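Local coordinates for nisin leader peptide-processing serine protease NisP (Lactococcus lactis subsp. lactis, PDB 4MZD), which probably acts as a subtilisin-like serine endopeptidase that cuts the leader peptide from the nisin precursor during biosynthesis of the antibiotic, at residues 207-212 with 222-227; 213-218 with 267-272; 226-231 with 277-282; 251-256 with 300-305. One frame throughout, in Å; residues are numbered along the deposited sequence. Where two conformers were deposited one is given.

Interaction 1 (207-212 with 222-227)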
loop_
_atom_site.group_PDB
_atom_site.type_symbol
_atom_site.label_atom_id
_atom_site.label_comp_id
_atom_site.label_asym_id
_atom_site.label_seq_id
_atom_site.Cartn_x
_atom_site.Cartn_y
_atom_site.Cartn_z
ATOM N N GLN A 207 -9.959 0.281 4.994
ATOM C CA GLN A 207 -11.375 0.533 5.207
ATOM C C GLN A 207 -11.529 1.523 6.352
ATOM O O GLN A 207 -10.659 1.626 7.228
ATOM C CB GLN A 207 -12.105 -0.760 5.579
ATOM C CG GLN A 207 -11.664 -1.306 6.925
ATOM C CD GLN A 207 -12.140 -2.722 7.208
ATOM O OE1 GLN A 207 -11.331 -3.619 7.387
ATOM N NE2 GLN A 207 -13.446 -2.920 7.275
ATOM N N TYR A 208 -12.650 2.235 6.365
ATOM C CA TYR A 208 -12.958 3.110 7.489
ATOM C C TYR A 208 -13.790 2.371 8.527
ATOM O O TYR A 208 -14.788 1.710 8.194
ATOM C CB TYR A 208 -13.690 4.380 7.028
ATOM C CG TYR A 208 -12.896 5.137 6.000
ATOM C CD1 TYR A 208 -11.684 5.727 6.334
ATOM C CD2 TYR A 208 -13.327 5.224 4.687
ATOM C CE1 TYR A 208 -10.923 6.385 5.389
ATOM C CE2 TYR A 208 -12.573 5.887 3.731
ATOM C CZ TYR A 208 -11.374 6.466 4.093
ATOM O OH TYR A 208 -10.607 7.123 3.159
ATOM N N LEU A 209 -13.371 2.491 9.783
ATOM C CA LEU A 209 -14.061 1.872 10.909
ATOM C C LEU A 209 -14.536 2.960 11.864
ATOM O O LEU A 209 -13.758 3.842 12.232
ATOM C CB LEU A 209 -13.107 0.940 11.656
ATOM C CG LEU A 209 -12.494 -0.199 10.837
ATOM C CD1 LEU A 209 -11.494 -0.973 11.673
ATOM C CD2 LEU A 209 -13.570 -1.131 10.302
ATOM N N MET A 210 -15.805 2.898 12.265
ATOM C CA MET A 210 -16.307 3.779 13.316
ATOM C C MET A 210 -16.269 2.958 14.596
ATOM O O MET A 210 -17.026 1.996 14.743
ATOM C CB MET A 210 -17.725 4.269 13.001
ATOM C CG MET A 210 -18.163 5.489 13.839
ATOM S SD MET A 210 -19.835 6.205 13.449
ATOM C CE MET A 210 -20.887 4.973 14.251
ATOM N N ILE A 211 -15.365 3.317 15.503
ATOM C CA ILE A 211 -15.031 2.435 16.619
ATOM C C ILE A 211 -15.684 2.838 17.939
ATOM O O ILE A 211 -15.477 2.184 18.958
ATOM C CB ILE A 211 -13.503 2.278 16.799
ATOM C CG1 ILE A 211 -12.836 3.617 17.130
ATOM C CG2 ILE A 211 -12.898 1.679 15.549
ATOM C CD1 ILE A 211 -11.389 3.481 17.587
ATOM N N SER A 212 -16.463 3.915 17.918
ATOM C CA SER A 212 -17.322 4.281 19.044
ATOM C C SER A 212 -18.631 4.784 18.451
ATOM O O SER A 212 -18.791 4.800 17.230
ATOM C CB SER A 212 -16.657 5.329 19.946
ATOM O OG SER A 212 -16.469 6.565 19.284
ATOM N N TYR A 222 -15.925 -1.685 16.266
ATOM C CA TYR A 222 -14.775 -1.880 17.140
ATOM C C TYR A 222 -14.207 -3.297 17.085
ATOM O O TYR A 222 -12.998 -3.478 17.209
ATOM C CB TYR A 222 -15.120 -1.492 18.580
ATOM C CG TYR A 222 -13.931 -1.362 19.514
ATOM C CD1 TYR A 222 -12.773 -0.691 19.129
ATOM C CD2 TYR A 222 -13.985 -1.887 20.796
ATOM C CE1 TYR A 222 -11.697 -0.556 20.001
ATOM C CE2 TYR A 222 -12.923 -1.762 21.668
ATOM C CZ TYR A 222 -11.782 -1.103 21.270
ATOM O OH TYR A 222 -10.744 -0.985 22.172
ATOM N N GLN A 223 -15.053 -4.305 16.888
ATOM C CA GLN A 223 -14.536 -5.669 16.814
ATOM C C GLN A 223 -13.547 -5.835 15.662
ATOM O O GLN A 223 -12.504 -6.460 15.832
ATOM C CB GLN A 223 -15.655 -6.708 16.713
ATOM C CG GLN A 223 -15.142 -8.149 16.719
ATOM C CD GLN A 223 -14.480 -8.538 18.030
ATOM O OE1 GLN A 223 -15.159 -8.803 19.017
ATOM N NE2 GLN A 223 -13.154 -8.575 18.047
ATOM N N GLU A 224 -13.870 -5.289 14.490
ATOM C CA GLU A 224 -12.933 -5.363 13.371
ATOM C C GLU A 224 -11.625 -4.666 13.721
ATOM O O GLU A 224 -10.544 -5.152 13.395
ATOM C CB GLU A 224 -13.504 -4.733 12.104
ATOM C CG GLU A 224 -14.616 -5.511 11.430
ATOM C CD GLU A 224 -14.889 -4.981 10.036
ATOM O OE1 GLU A 224 -14.106 -5.294 9.113
ATOM O OE2 GLU A 224 -15.867 -4.224 9.860
ATOM N N TYR A 225 -11.732 -3.511 14.371
ATOM C CA TYR A 225 -10.555 -2.766 14.786
ATOM C C TYR A 225 -9.688 -3.629 15.699
ATOM O O TYR A 225 -8.471 -3.712 15.524
ATOM C CB TYR A 225 -10.986 -1.475 15.480
ATOM C CG TYR A 225 -9.878 -0.617 16.040
ATOM C CD1 TYR A 225 -9.308 0.397 15.284
ATOM C CD2 TYR A 225 -9.432 -0.789 17.345
ATOM C CE1 TYR A 225 -8.312 1.202 15.805
ATOM C CE2 TYR A 225 -8.435 0.008 17.865
ATOM C CZ TYR A 225 -7.881 1.001 17.095
ATOM O OH TYR A 225 -6.890 1.799 17.615
ATOM N N LEU A 226 -10.319 -4.282 16.671
ATOM C CA LEU A 226 -9.587 -5.145 17.596
ATOM C C LEU A 226 -8.935 -6.332 16.893
ATOM O O LEU A 226 -7.864 -6.790 17.291
ATOM C CB LEU A 226 -10.510 -5.646 18.703
ATOM C CG LEU A 226 -10.958 -4.583 19.698
ATOM C CD1 LEU A 226 -11.904 -5.222 20.690
ATOM C CD2 LEU A 226 -9.767 -3.948 20.409
ATOM N N ASN A 227 -9.590 -6.848 15.860
ATOM C CA ASN A 227 -9.024 -7.953 15.091
ATOM C C ASN A 227 -7.769 -7.532 14.323
ATOM O O ASN A 227 -6.789 -8.279 14.264
ATOM C CB ASN A 227 -10.073 -8.553 14.155
ATOM C CG ASN A 227 -11.185 -9.261 14.904
ATOM O OD1 ASN A 227 -11.045 -9.588 16.082
ATOM N ND2 ASN A 227 -12.294 -9.515 14.217
#
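Ile211 and Leu209 push two apolar bumps into the start of helix 222-238, in the connection between parallel strands 200-210 and 241-245, a beta-alpha-beta crossover of the subtilisin-like fold. It is a compact example of a helix being seated on a sheet by alternate residues, Gln207 and Leu209 of the strand and Ile211 just past its end, facing the helix, while Met210 turns from it. The strand and helix segments approach to 8.0 Å between axes, at 121° between their directions. Ile211 is the larger bump, and it fits the groove between Tyr222 and Tyr225. Its CG1 stands between its own backbone N and carbonyl carbon (chi1 62°), which carries CD1 over the Tyr225 ring, 4.3 Å from the centroid and almost on the ring normal, a CH-pi contact. Its CG2 presses on Tyr225 CB at 3.7 Å. On the other flank, Ile211 CB lies 3.8 Å from Tyr222 CD1, meeting that ring obliquely. Leu209 fills the next hollow by forking: CD1 reaches Tyr225 N at 3.7 Å and sits at the edge of the Tyr225 ring, whereas CD2 rests against Glu224 CB at 4.0 Å. Beyond this apolar row the contact becomes polar. Each group has a second partner outside the contact: Gln207 OE1 bonds Tyr228 OH and Glu224 OE1 bonds Ser183 OG. Gln207 NE2 donates to Glu224 OE1 over 3.1 Å with an angle of 143° at the hydrogen, approaching from above the carboxylate plane.

Interaction 2 (213-218 with 267-272)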
loop_
_atom_site.group_PDB
_atom_site.type_symbol
_atom_site.label_atom_id
_atom_site.label_comp_id
_atom_site.label_asym_id
_atom_site.label_seq_id
_atom_site.Cartn_x
_atom_site.Cartn_y
_atom_site.Cartn_z
ATOM N N GLY A 213 -19.576 5.180 19.297
ATOM C CA GLY A 213 -20.877 5.568 18.792
ATOM C C GLY A 213 -21.648 4.361 18.291
ATOM O O GLY A 213 -21.371 3.224 18.679
ATOM N N SER A 214 -22.628 4.601 17.431
ATOM C CA SER A 214 -23.476 3.515 16.960
ATOM C C SER A 214 -24.105 3.789 15.609
ATOM O O SER A 214 -24.440 4.929 15.275
ATOM C CB SER A 214 -24.577 3.213 17.979
ATOM O OG SER A 214 -25.401 4.346 18.173
ATOM N N TYR A 215 -24.252 2.724 14.833
ATOM C CA TYR A 215 -25.076 2.762 13.640
ATOM C C TYR A 215 -26.531 2.515 14.044
ATOM O O TYR A 215 -26.830 2.298 15.221
ATOM C CB TYR A 215 -24.616 1.698 12.656
ATOM C CG TYR A 215 -23.210 1.906 12.140
ATOM C CD1 TYR A 215 -22.959 2.800 11.114
ATOM C CD2 TYR A 215 -22.139 1.202 12.675
ATOM C CE1 TYR A 215 -21.686 2.993 10.630
ATOM C CE2 TYR A 215 -20.854 1.389 12.198
ATOM C CZ TYR A 215 -20.631 2.286 11.167
ATOM O OH TYR A 215 -19.365 2.484 10.641
ATOM N N ASP A 216 -27.437 2.542 13.073
ATOM C CA ASP A 216 -28.853 2.331 13.358
ATOM C C ASP A 216 -29.099 1.018 14.096
ATOM O O ASP A 216 -30.045 0.910 14.874
ATOM C CB ASP A 216 -29.689 2.382 12.075
ATOM C CG ASP A 216 -29.936 3.800 11.592
ATOM O OD1 ASP A 216 -29.610 4.752 12.334
ATOM O OD2 ASP A 216 -30.476 3.964 10.477
ATOM N N ASP A 217 -28.253 0.019 13.858
ATOM C CA ASP A 217 -28.450 -1.290 14.481
ATOM C C ASP A 217 -27.909 -1.362 15.908
ATOM O O ASP A 217 -27.970 -2.410 16.546
ATOM C CB ASP A 217 -27.877 -2.427 13.615
ATOM C CG ASP A 217 -26.358 -2.397 13.517
ATOM O OD1 ASP A 217 -25.708 -1.594 14.219
ATOM O OD2 ASP A 217 -25.805 -3.199 12.732
ATOM N N GLY A 218 -27.374 -0.249 16.399
ATOM C CA GLY A 218 -26.916 -0.168 17.776
ATOM C C GLY A 218 -25.464 -0.562 17.992
ATOM O O GLY A 218 -24.940 -0.420 19.099
ATOM N N ARG A 267 -23.427 4.777 4.868
ATOM C CA ARG A 267 -23.798 3.996 6.041
ATOM C C ARG A 267 -24.888 4.715 6.800
ATOM O O ARG A 267 -25.118 5.902 6.582
ATOM C CB ARG A 267 -22.594 3.811 6.968
ATOM C CG ARG A 267 -21.419 3.120 6.319
ATOM C CD ARG A 267 -20.271 2.930 7.287
ATOM N NE ARG A 267 -19.074 2.568 6.540
ATOM C CZ ARG A 267 -17.877 2.349 7.069
ATOM N NH1 ARG A 267 -17.692 2.429 8.381
ATOM N NH2 ARG A 267 -16.858 2.049 6.266
ATOM N N SER A 268 -25.540 3.993 7.707
ATOM C CA SER A 268 -26.620 4.550 8.510
ATOM C C SER A 268 -26.154 4.783 9.946
ATOM O O SER A 268 -26.156 3.867 10.765
ATOM C CB SER A 268 -27.828 3.613 8.494
ATOM O OG SER A 268 -28.226 3.319 7.163
ATOM N N ILE A 269 -25.762 6.018 10.240
ATOM C CA ILE A 269 -25.179 6.363 11.535
ATOM C C ILE A 269 -26.212 6.982 12.476
ATOM O O ILE A 269 -26.947 7.890 12.091
ATOM C CB ILE A 269 -23.985 7.328 11.355
ATOM C CG1 ILE A 269 -22.873 6.640 10.552
ATOM C CG2 ILE A 269 -23.483 7.821 12.704
ATOM C CD1 ILE A 269 -21.733 7.547 10.151
ATOM N N LYS A 270 -26.266 6.478 13.706
ATOM C CA LYS A 270 -27.229 6.951 14.695
ATOM C C LYS A 270 -26.573 7.920 15.676
ATOM O O LYS A 270 -27.057 9.037 15.883
ATOM C CB LYS A 270 -27.827 5.772 15.461
ATOM C CG LYS A 270 -28.891 6.185 16.468
ATOM C CD LYS A 270 -28.972 5.233 17.653
ATOM C CE LYS A 270 -29.580 3.893 17.272
ATOM N NZ LYS A 270 -28.655 3.056 16.465
ATOM N N VAL A 271 -25.490 7.470 16.300
ATOM C CA VAL A 271 -24.687 8.315 17.173
ATOM C C VAL A 271 -23.263 8.319 16.636
ATOM O O VAL A 271 -22.594 7.285 16.647
ATOM C CB VAL A 271 -24.684 7.797 18.624
ATOM C CG1 VAL A 271 -23.816 8.687 19.508
ATOM C CG2 VAL A 271 -26.105 7.730 19.168
ATOM N N PRO A 272 -22.795 9.473 16.139
ATOM C CA PRO A 272 -21.447 9.519 15.563
ATOM C C PRO A 272 -20.384 9.173 16.594
ATOM O O PRO A 272 -20.460 9.595 17.748
ATOM C CB PRO A 272 -21.297 10.978 15.128
ATOM C CG PRO A 272 -22.693 11.477 14.970
ATOM C CD PRO A 272 -23.499 10.762 16.010
HETATM O O HOH W 1 -29.149 6.877 9.997
#
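Ser214 meets Lys270 and Val271 in a classic beta bulge, which shifts the register of this short antiparallel pairing by one residue. The tight part is backbone. Ser214 O accepts from two consecutive amides, Lys270 N and Val271 N, each at 2.9 Å, and Ser214 N returns a bond of 2.8 Å to Val271 O. Next along, Asp216 N reaches Ser268 O at 3.0 Å. The inner side is closed by Tyr215, whose ring packs CE1 against Ile269 CG1 at 3.8 Å; Met210 touches both side chains, and Leu263 packs on Ile269. The solvent side is looser. There a water stands 3.2 Å from both Asp216 OD1 and Ile269 O, a long and probably shared link, and the amino end of Lys270 lies among backbone carbonyls in a position that is doubtful in the model. At the inner end Arg267 stretches out from CG to NE and places NH1 2.8 Å from Tyr215 OH, with the hydroxyl in the guanidinium plane. Arg267 NE is held in turn by Asn480 O. Since Tyr215 OH accepts from the arginine and also bonds Asp221 OD2, its own proton is probably directed at that carboxylate, and the hydroxyl sits between a cation and an anion, which would polarise it.

Interaction 3 (226-231 with 277-282)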
loop_
_atom_site.group_PDB
_atom_site.type_symbol
_atom_site.label_atom_id
_atom_site.label_comp_id
_atom_site.label_asym_id
_atom_site.label_seq_id
_atom_site.Cartn_x
_atom_site.Cartn_y
_atom_site.Cartn_z
ATOM N N LEU A 226 -10.319 -4.282 16.671
ATOM C CA LEU A 226 -9.587 -5.145 17.596
ATOM C C LEU A 226 -8.935 -6.332 16.893
ATOM O O LEU A 226 -7.864 -6.790 17.291
ATOM C CB LEU A 226 -10.510 -5.646 18.703
ATOM C CG LEU A 226 -10.958 -4.583 19.698
ATOM C CD1 LEU A 226 -11.904 -5.222 20.690
ATOM C CD2 LEU A 226 -9.767 -3.948 20.409
ATOM N N ASN A 227 -9.590 -6.848 15.860
ATOM C CA ASN A 227 -9.024 -7.953 15.091
ATOM C C ASN A 227 -7.769 -7.532 14.323
ATOM O O ASN A 227 -6.789 -8.279 14.264
ATOM C CB ASN A 227 -10.073 -8.553 14.155
ATOM C CG ASN A 227 -11.185 -9.261 14.904
ATOM O OD1 ASN A 227 -11.045 -9.588 16.082
ATOM N ND2 ASN A 227 -12.294 -9.515 14.217
ATOM N N TYR A 228 -7.792 -6.335 13.743
ATOM C CA TYR A 228 -6.584 -5.782 13.143
ATOM C C TYR A 228 -5.522 -5.586 14.208
ATOM O O TYR A 228 -4.351 -5.901 13.991
ATOM C CB TYR A 228 -6.831 -4.428 12.500
ATOM C CG TYR A 228 -7.376 -4.444 11.097
ATOM C CD1 TYR A 228 -8.564 -3.797 10.799
ATOM C CD2 TYR A 228 -6.687 -5.064 10.063
ATOM C CE1 TYR A 228 -9.067 -3.778 9.516
ATOM C CE2 TYR A 228 -7.182 -5.052 8.771
ATOM C CZ TYR A 228 -8.370 -4.406 8.504
ATOM O OH TYR A 228 -8.852 -4.406 7.210
ATOM N N LYS A 229 -5.919 -5.028 15.351
ATOM C CA LYS A 229 -4.942 -4.733 16.388
ATOM C C LYS A 229 -4.213 -6.001 16.816
ATOM O O LYS A 229 -2.996 -6.003 16.975
ATOM C CB LYS A 229 -5.596 -4.065 17.595
ATOM C CG LYS A 229 -4.579 -3.495 18.569
ATOM C CD LYS A 229 -5.169 -3.294 19.946
ATOM C CE LYS A 229 -6.257 -2.254 19.936
ATOM N NZ LYS A 229 -6.609 -1.924 21.342
ATOM N N SER A 230 -4.963 -7.081 16.998
ATOM C CA SER A 230 -4.373 -8.347 17.402
ATOM C C SER A 230 -3.380 -8.862 16.356
ATOM O O SER A 230 -2.300 -9.349 16.693
ATOM C CB SER A 230 -5.472 -9.381 17.644
ATOM O OG SER A 230 -4.924 -10.605 18.088
ATOM N N ALA A 231 -3.751 -8.757 15.084
ATOM C CA ALA A 231 -2.878 -9.226 14.016
ATOM C C ALA A 231 -1.601 -8.391 13.928
ATOM O O ALA A 231 -0.501 -8.926 13.740
ATOM C CB ALA A 231 -3.619 -9.229 12.681
ATOM N N ASP A 277 -9.051 5.241 9.728
ATOM C CA ASP A 277 -8.635 4.667 8.450
ATOM C C ASP A 277 -7.743 3.484 8.835
ATOM O O ASP A 277 -6.638 3.673 9.347
ATOM C CB ASP A 277 -7.869 5.757 7.676
ATOM C CG ASP A 277 -7.603 5.410 6.218
ATOM O OD1 ASP A 277 -7.736 4.226 5.844
ATOM O OD2 ASP A 277 -7.229 6.336 5.456
ATOM N N ALA A 278 -8.258 2.268 8.660
ATOM C CA ALA A 278 -7.587 1.051 9.127
ATOM C C ALA A 278 -7.089 0.169 7.974
ATOM O O ALA A 278 -7.778 0.021 6.969
ATOM C CB ALA A 278 -8.536 0.258 10.013
ATOM N N PRO A 279 -5.922 -0.483 8.141
ATOM C CA PRO A 279 -5.106 -0.554 9.366
ATOM C C PRO A 279 -4.022 0.519 9.521
ATOM O O PRO A 279 -3.179 0.389 10.406
ATOM C CB PRO A 279 -4.448 -1.931 9.248
ATOM C CG PRO A 279 -4.271 -2.106 7.763
ATOM C CD PRO A 279 -5.507 -1.494 7.151
ATOM N N SER A 280 -4.049 1.573 8.716
ATOM C CA SER A 280 -2.994 2.582 8.804
ATOM C C SER A 280 -2.993 3.362 10.126
ATOM O O SER A 280 -1.971 3.930 10.498
ATOM C CB SER A 280 -3.047 3.552 7.620
ATOM O OG SER A 280 -4.197 4.374 7.683
ATOM N N VAL A 281 -4.123 3.379 10.828
ATOM C CA VAL A 281 -4.260 4.150 12.059
ATOM C C VAL A 281 -3.346 3.683 13.190
ATOM O O VAL A 281 -2.957 4.480 14.041
ATOM C CB VAL A 281 -5.726 4.126 12.549
ATOM C CG1 VAL A 281 -6.164 2.698 12.857
ATOM C CG2 VAL A 281 -5.911 5.034 13.763
ATOM N N PHE A 282 -3.009 2.400 13.216
ATOM C CA PHE A 282 -2.313 1.858 14.376
ATOM C C PHE A 282 -0.934 2.470 14.557
ATOM O O PHE A 282 -0.202 2.679 13.593
ATOM C CB PHE A 282 -2.249 0.333 14.303
ATOM C CG PHE A 282 -3.594 -0.314 14.404
ATOM C CD1 PHE A 282 -4.226 -0.436 15.630
ATOM C CD2 PHE A 282 -4.256 -0.757 13.272
ATOM C CE1 PHE A 282 -5.483 -1.005 15.722
ATOM C CE2 PHE A 282 -5.515 -1.322 13.362
ATOM C CZ PHE A 282 -6.128 -1.445 14.595
#
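Tyr228 lays one face of its ring on Pro279, whose CB sits 4.3 Å from the ring centroid and 23° off the normal, displaced toward the rim: a CH-pi contact at the heart of a mostly buried interface held by apolar contacts. Ala278 adds its CB obliquely, 4.1 Å from Tyr228 CE1. The third neighbour is Phe282, which works against the root of the tyrosine: CE2 comes to 3.5 Å from Tyr228 CB, while CE1 touches Lys229 CB at 3.6 Å. The phenyl end is thus wedged against two successive residues of one helical turn. Lys229 gives only the base of its chain, since its end leads away from the contact. The next shell explains the poses. With CG of Phe282 opposite its carbonyl carbon (chi1 -66°), the ring points back to the helix, and Val281 CG1 lies over one of its faces; Tyr225 meets the same ring with its plane at about 35°. The type I turn from Pro279 to Phe282 brings proline and phenylalanine round to the same helix, although its Phe282 N to Pro279 O bond is weak. Ile232, one helical turn beyond Tyr228, touches both Pro279 and Phe282, and Val186 of helix 183-195 backs Tyr228, whose hydroxyl ends on Gln207. A cis peptide bond precedes Pro279, where strand 275-278 gives way to the turn. A helix packed across such a turn, with a cis proline here as in subtilisin itself, belongs to the subtilisin-like alpha/beta core.

Interaction 4 (251-256 with 300-305)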
loop_
_atom_site.group_PDB
_atom_site.type_symbol
_atom_site.label_atom_id
_atom_site.label_comp_id
_atom_site.label_asym_id
_atom_site.label_seq_id
_atom_site.Cartn_x
_atom_site.Cartn_y
_atom_site.Cartn_z
ATOM N N LEU A 251 -9.558 12.973 2.683
ATOM C CA LEU A 251 -9.971 13.207 4.066
ATOM C C LEU A 251 -8.791 13.475 4.980
ATOM O O LEU A 251 -7.815 12.725 4.975
ATOM C CB LEU A 251 -10.729 11.997 4.619
ATOM C CG LEU A 251 -12.019 11.602 3.907
ATOM C CD1 LEU A 251 -12.512 10.234 4.359
ATOM C CD2 LEU A 251 -13.090 12.662 4.131
ATOM N N ASN A 252 -8.880 14.531 5.786
ATOM C CA ASN A 252 -7.942 14.662 6.889
ATOM C C ASN A 252 -8.418 13.754 8.009
ATOM O O ASN A 252 -9.490 13.963 8.571
ATOM C CB ASN A 252 -7.807 16.100 7.380
ATOM C CG ASN A 252 -6.650 16.262 8.342
ATOM O OD1 ASN A 252 -6.533 15.514 9.314
ATOM N ND2 ASN A 252 -5.768 17.215 8.057
ATOM N N ILE A 253 -7.629 12.737 8.322
ATOM C CA ILE A 253 -8.096 11.696 9.224
ATOM C C ILE A 253 -8.272 12.190 10.656
ATOM O O ILE A 253 -8.877 11.507 11.477
ATOM C CB ILE A 253 -7.192 10.446 9.162
ATOM C CG1 ILE A 253 -5.771 10.782 9.624
ATOM C CG2 ILE A 253 -7.189 9.877 7.749
ATOM C CD1 ILE A 253 -5.554 10.654 11.114
ATOM N N GLN A 254 -7.757 13.381 10.950
ATOM C CA GLN A 254 -7.918 13.968 12.276
ATOM C C GLN A 254 -9.187 14.802 12.388
ATOM O O GLN A 254 -9.562 15.217 13.481
ATOM C CB GLN A 254 -6.703 14.823 12.637
ATOM C CG GLN A 254 -5.468 14.009 12.986
ATOM C CD GLN A 254 -4.448 14.814 13.755
ATOM O OE1 GLN A 254 -3.719 15.621 13.182
ATOM N NE2 GLN A 254 -4.396 14.608 15.067
ATOM N N ASP A 255 -9.845 15.048 11.261
ATOM C CA ASP A 255 -11.065 15.847 11.245
ATOM C C ASP A 255 -12.248 14.895 11.307
ATOM O O ASP A 255 -12.773 14.466 10.279
ATOM C CB ASP A 255 -11.127 16.709 9.982
ATOM C CG ASP A 255 -12.328 17.644 9.965
ATOM O OD1 ASP A 255 -13.276 17.429 10.746
ATOM O OD2 ASP A 255 -12.327 18.589 9.151
ATOM N N ASN A 256 -12.656 14.540 12.519
ATOM C CA ASN A 256 -13.651 13.491 12.663
ATOM C C ASN A 256 -15.005 13.820 12.050
ATOM O O ASN A 256 -15.651 12.941 11.486
ATOM C CB ASN A 256 -13.812 13.045 14.117
ATOM C CG ASN A 256 -14.348 11.636 14.218
ATOM O OD1 ASN A 256 -13.667 10.683 13.852
ATOM N ND2 ASN A 256 -15.577 11.494 14.695
ATOM N N PHE A 300 -6.281 13.452 -4.354
ATOM C CA PHE A 300 -7.110 12.380 -3.804
ATOM C C PHE A 300 -6.660 11.873 -2.430
ATOM O O PHE A 300 -7.404 11.143 -1.779
ATOM C CB PHE A 300 -7.163 11.183 -4.760
ATOM C CG PHE A 300 -5.806 10.687 -5.181
ATOM C CD1 PHE A 300 -5.009 9.956 -4.309
ATOM C CD2 PHE A 300 -5.318 10.963 -6.453
ATOM C CE1 PHE A 300 -3.754 9.519 -4.689
ATOM C CE2 PHE A 300 -4.063 10.524 -6.839
ATOM C CZ PHE A 300 -3.279 9.814 -5.958
ATOM N N SER A 301 -5.444 12.194 -1.999
ATOM C CA SER A 301 -4.900 11.524 -0.819
ATOM C C SER A 301 -5.521 12.001 0.485
ATOM O O SER A 301 -5.711 13.203 0.700
ATOM C CB SER A 301 -3.388 11.708 -0.734
ATOM O OG SER A 301 -2.861 10.982 0.370
ATOM N N ASN A 302 -5.818 11.058 1.368
ATOM C CA ASN A 302 -6.082 11.427 2.742
ATOM C C ASN A 302 -4.823 12.052 3.334
ATOM O O ASN A 302 -3.707 11.871 2.826
ATOM C CB ASN A 302 -6.485 10.206 3.559
ATOM C CG ASN A 302 -7.888 9.714 3.249
ATOM O OD1 ASN A 302 -8.583 10.234 2.372
ATOM N ND2 ASN A 302 -8.318 8.703 3.988
ATOM N N ILE A 303 -5.014 12.786 4.420
ATOM C CA ILE A 303 -3.933 13.502 5.068
ATOM C C ILE A 303 -3.826 13.037 6.511
ATOM O O ILE A 303 -4.822 13.020 7.237
ATOM C CB ILE A 303 -4.174 15.034 5.040
ATOM C CG1 ILE A 303 -4.443 15.528 3.612
ATOM C CG2 ILE A 303 -3.010 15.781 5.683
ATOM C CD1 ILE A 303 -5.917 15.604 3.254
ATOM N N GLY A 304 -2.621 12.648 6.916
ATOM C CA GLY A 304 -2.356 12.272 8.294
ATOM C C GLY A 304 -1.094 12.950 8.792
ATOM O O GLY A 304 -0.071 12.934 8.110
ATOM N N ALA A 305 -1.159 13.548 9.977
ATOM C CA ALA A 305 -0.017 14.279 10.516
ATOM C C ALA A 305 1.182 13.369 10.774
ATOM O O ALA A 305 2.331 13.809 10.699
ATOM C CB ALA A 305 -0.408 15.015 11.793
#
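A single backbone bridge, Asn252 with Ile303, joins two loops of the subtilisin-like fold, one leading from strand 241-245 to helix 256-264 and the other from strand 286-291 to strand 308-311. The touching parts run 12° apart in direction and are joined by this one bridge, without forming a regular strand pair. Ile303 N donates to Leu251 O at 2.9 Å, and Ile303 O accepts from Ile253 N at 3.0 Å, nearly along the C=O axis. Asn302 extends the pairing with its side chain, which lies alongside that of Leu251. Its OD1 takes Leu251 N at 2.9 Å, with the donor above the carbonyl plane, and also accepts from Asp249 N. Its ND2 is shared between Tyr208 OH and Asp277 OD2, so both ends of this buried amide are satisfied and its rotation is fixed. Side-chain packing is modest: Ile253 CG1 rests 4.0 Å from Gly304 CA, and the polar Gln254 OE1 touches Ala305 CB at 3.6 Å. Ser301 OG bonds Asn302 O and also Asn352, the residue before Ser353, the predicted catalytic serine. On the other loop Asn252 shapes its own corner by an Asx turn: with CG anti to its backbone N (chi1 -169°), OD1 receives Gln254 N in the carbonyl plane at 3.0 Å, the angle at the hydrogen being 156°.

In the fold
From the N terminus, strand 200-210 enters interaction 1, which closes the short excursion to helix 222-238. Segment 213-218 lies within that excursion but pairs far ahead with 267-272, so interaction 2 crosses interaction 1. The same helix then opens interaction 3, which reaches past 267-272 to 277-282 and therefore crosses interaction 2. Interaction 4 starts after interaction 1 has closed and crosses both others, since 251-256 lies inside their loops and 300-305 beyond them. Together they tie the helix, adjacent strands 200-210 and 275-278 and the outlying loops into one unit. Interactions 1, 3 and 4 meet round Tyr208, Asp277 and Asn302.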